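Local coordinates for surface presentation of antigens protein SpaO (Salmonella typhimurium, PDB 4YX7) that takes part in a secretory pathway that presents surface determinants needed for Salmonella to enter mammalian cells, here represented by one internal piece of the protein, at residues 8-13 with 44-49. Residues are numbered along the deposited sequence; the frame is centred on the assembly and turned at random.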
loop_
_atom_site.group_PDB
_atom_site.type_symbol
_atom_site.label_atom_id
_atom_site.label_comp_id
_atom_site.label_asym_id
_atom_site.label_seq_id
_atom_site.Cartn_x
_atom_site.Cartn_y
_atom_site.Cartn_z
ATOM N N LEU A 8 -26.077 1.736 -26.054
ATOM C CA LEU A 8 -26.482 0.750 -25.054
ATOM C C LEU A 8 -25.550 0.690 -23.841
ATOM O O LEU A 8 -26.002 0.745 -22.697
ATOM C CB LEU A 8 -26.560 -0.638 -25.704
ATOM C CG LEU A 8 -27.651 -0.926 -26.735
ATOM C CD1 LEU A 8 -27.260 -2.145 -27.547
ATOM C CD2 LEU A 8 -28.989 -1.150 -26.043
ATOM N N ARG A 9 -24.251 0.566 -24.106
ATOM C CA ARG A 9 -23.244 0.455 -23.055
ATOM C C ARG A 9 -22.202 1.595 -23.089
ATOM O O ARG A 9 -21.862 2.136 -24.151
ATOM C CB ARG A 9 -22.544 -0.901 -23.149
ATOM N N TRP A 10 -21.691 1.942 -21.911
ATOM C CA TRP A 10 -20.851 3.117 -21.753
ATOM C C TRP A 10 -19.529 2.743 -21.108
ATOM O O TRP A 10 -19.510 2.191 -20.015
ATOM C CB TRP A 10 -21.564 4.175 -20.901
ATOM C CG TRP A 10 -23.005 4.430 -21.279
ATOM C CD1 TRP A 10 -24.061 3.576 -21.127
ATOM C CD2 TRP A 10 -23.544 5.632 -21.835
ATOM N NE1 TRP A 10 -25.214 4.161 -21.574
ATOM C CE2 TRP A 10 -24.927 5.427 -22.012
ATOM C CE3 TRP A 10 -22.991 6.862 -22.211
ATOM C CZ2 TRP A 10 -25.767 6.403 -22.545
ATOM C CZ3 TRP A 10 -23.827 7.834 -22.742
ATOM C CH2 TRP A 10 -25.200 7.596 -22.904
ATOM N N PRO A 11 -18.412 3.063 -21.775
ATOM C CA PRO A 11 -17.092 2.692 -21.266
ATOM C C PRO A 11 -16.607 3.635 -20.179
ATOM O O PRO A 11 -16.228 4.758 -20.501
ATOM C CB PRO A 11 -16.207 2.801 -22.510
ATOM C CG PRO A 11 -16.835 3.875 -23.294
ATOM C CD PRO A 11 -18.317 3.807 -23.040
ATOM N N LEU A 12 -16.595 3.203 -18.922
ATOM C CA LEU A 12 -16.150 4.100 -17.862
ATOM C C LEU A 12 -14.683 3.880 -17.502
ATOM O O LEU A 12 -14.189 2.760 -17.516
ATOM C CB LEU A 12 -17.019 3.941 -16.621
ATOM C CG LEU A 12 -18.530 4.065 -16.804
ATOM C CD1 LEU A 12 -19.207 3.948 -15.471
ATOM C CD2 LEU A 12 -18.895 5.368 -17.468
ATOM N N ARG A 13 -13.989 4.974 -17.212
ATOM C CA ARG A 13 -12.616 4.924 -16.731
ATOM C C ARG A 13 -12.598 5.549 -15.358
ATOM O O ARG A 13 -13.106 6.656 -15.172
ATOM C CB ARG A 13 -11.664 5.673 -17.662
ATOM C CG ARG A 13 -11.749 5.254 -19.108
ATOM C CD ARG A 13 -10.616 5.864 -19.889
ATOM N NE ARG A 13 -10.526 7.296 -19.643
ATOM C CZ ARG A 13 -11.310 8.193 -20.232
ATOM N NH1 ARG A 13 -12.236 7.790 -21.093
ATOM N NH2 ARG A 13 -11.175 9.489 -19.964
ATOM N N VAL A 44 -14.793 9.730 -12.330
ATOM C CA VAL A 44 -15.341 8.799 -13.297
ATOM C C VAL A 44 -15.438 9.508 -14.643
ATOM O O VAL A 44 -16.007 10.594 -14.757
ATOM C CB VAL A 44 -16.720 8.269 -12.883
ATOM C CG1 VAL A 44 -17.088 7.092 -13.743
ATOM C CG2 VAL A 44 -16.722 7.878 -11.425
ATOM N N TYR A 45 -14.848 8.892 -15.657
ATOM C CA TYR A 45 -14.889 9.422 -17.005
ATOM C C TYR A 45 -15.593 8.447 -17.934
ATOM O O TYR A 45 -15.473 7.230 -17.791
ATOM C CB TYR A 45 -13.470 9.704 -17.526
ATOM C CG TYR A 45 -12.936 11.074 -17.198
ATOM C CD1 TYR A 45 -12.508 11.381 -15.922
ATOM C CD2 TYR A 45 -12.853 12.061 -18.173
ATOM C CE1 TYR A 45 -12.012 12.630 -15.616
ATOM C CE2 TYR A 45 -12.360 13.323 -17.875
ATOM C CZ TYR A 45 -11.937 13.599 -16.590
ATOM O OH TYR A 45 -11.433 14.844 -16.271
ATOM N N CYS A 46 -16.354 9.005 -18.865
ATOM C CA CYS A 46 -16.815 8.286 -20.033
ATOM C C CYS A 46 -16.362 9.100 -21.224
ATOM O O CYS A 46 -16.891 10.174 -21.475
ATOM C CB CYS A 46 -18.331 8.114 -20.027
ATOM S SG CYS A 46 -18.925 6.983 -21.290
ATOM N N TYR A 47 -15.369 8.599 -21.941
ATOM C CA TYR A 47 -14.672 9.400 -22.941
ATOM C C TYR A 47 -14.158 10.697 -22.290
ATOM O O TYR A 47 -13.550 10.654 -21.227
ATOM C CB TYR A 47 -15.595 9.667 -24.141
ATOM C CG TYR A 47 -16.124 8.385 -24.770
ATOM C CD1 TYR A 47 -15.293 7.567 -25.520
ATOM C CD2 TYR A 47 -17.445 7.991 -24.606
ATOM C CE1 TYR A 47 -15.757 6.401 -26.094
ATOM C CE2 TYR A 47 -17.915 6.824 -25.178
ATOM C CZ TYR A 47 -17.060 6.038 -25.922
ATOM O OH TYR A 47 -17.503 4.873 -26.499
ATOM N N ALA A 48 -14.416 11.844 -22.902
ATOM C CA ALA A 48 -13.885 13.105 -22.376
ATOM C C ALA A 48 -14.809 13.759 -21.340
ATOM O O ALA A 48 -14.515 14.850 -20.842
ATOM C CB ALA A 48 -13.609 14.073 -23.523
ATOM N N LYS A 49 -15.913 13.084 -21.016
ATOM C CA LYS A 49 -16.907 13.600 -20.075
ATOM C C LYS A 49 -16.652 13.158 -18.642
ATOM O O LYS A 49 -16.667 11.970 -18.344
ATOM C CB LYS A 49 -18.311 13.152 -20.486
ATOM C CG LYS A 49 -19.108 14.158 -21.304
ATOM C CD LYS A 49 -18.295 14.744 -22.445
ATOM C CE LYS A 49 -18.855 16.077 -22.902
ATOM N NZ LYS A 49 -17.892 16.795 -23.780
HETATM O O HOH W 1 -14.260 5.942 -21.612
#
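R13 and Y45 face each other as an antiparallel hydrogen-bonded pair, R13 N giving to Y45 O (2.8 Å) and Y45 N returning a bond to R13 O (2.9 Å). The two strands illustrate how a pairing can end where one of them turns back: at C46 the chain enters a type II' turn ending at K49, the tight two-residue turn of hairpin 39-46/49-57, closed by mutual C46-K49 backbone bonds. Beyond it, these segments meet through side chains and a water.

R13 makes a direct polar link to this turn. Its chain bends at chi3 (-50°), turning NE out of the extended line. Both terminal nitrogens close end-on upon Y47 O, NH2 at 2.9 Å and NH1 at 3.2 Å, from one face of the carbonyl plane. Y45 CB packs over a face of the guanidinium. A water makes a second link, donating to P11 O and accepting from Y47 N, with a weak bond from R13 NH1.

The apolar contacts gather round P11 and C46. P11 CG sits 3.4 Å from Y47 CZ, the side chains crossing at about a right angle. C46 SG lies 3.7 Å from P11 CD and touches W10 CB; L12 CD2 packs on C46 CB.

The contact thus joins strand 9-22 to the hairpin's end in this FliN/MopA/SpaO family piece. L51 of strand 49-57 touches L12 and C46. Beyond strand 9-22, a strand from the chain of another protein extends the antiparallel sheet, its acidic residue salt-bridging R13 NE.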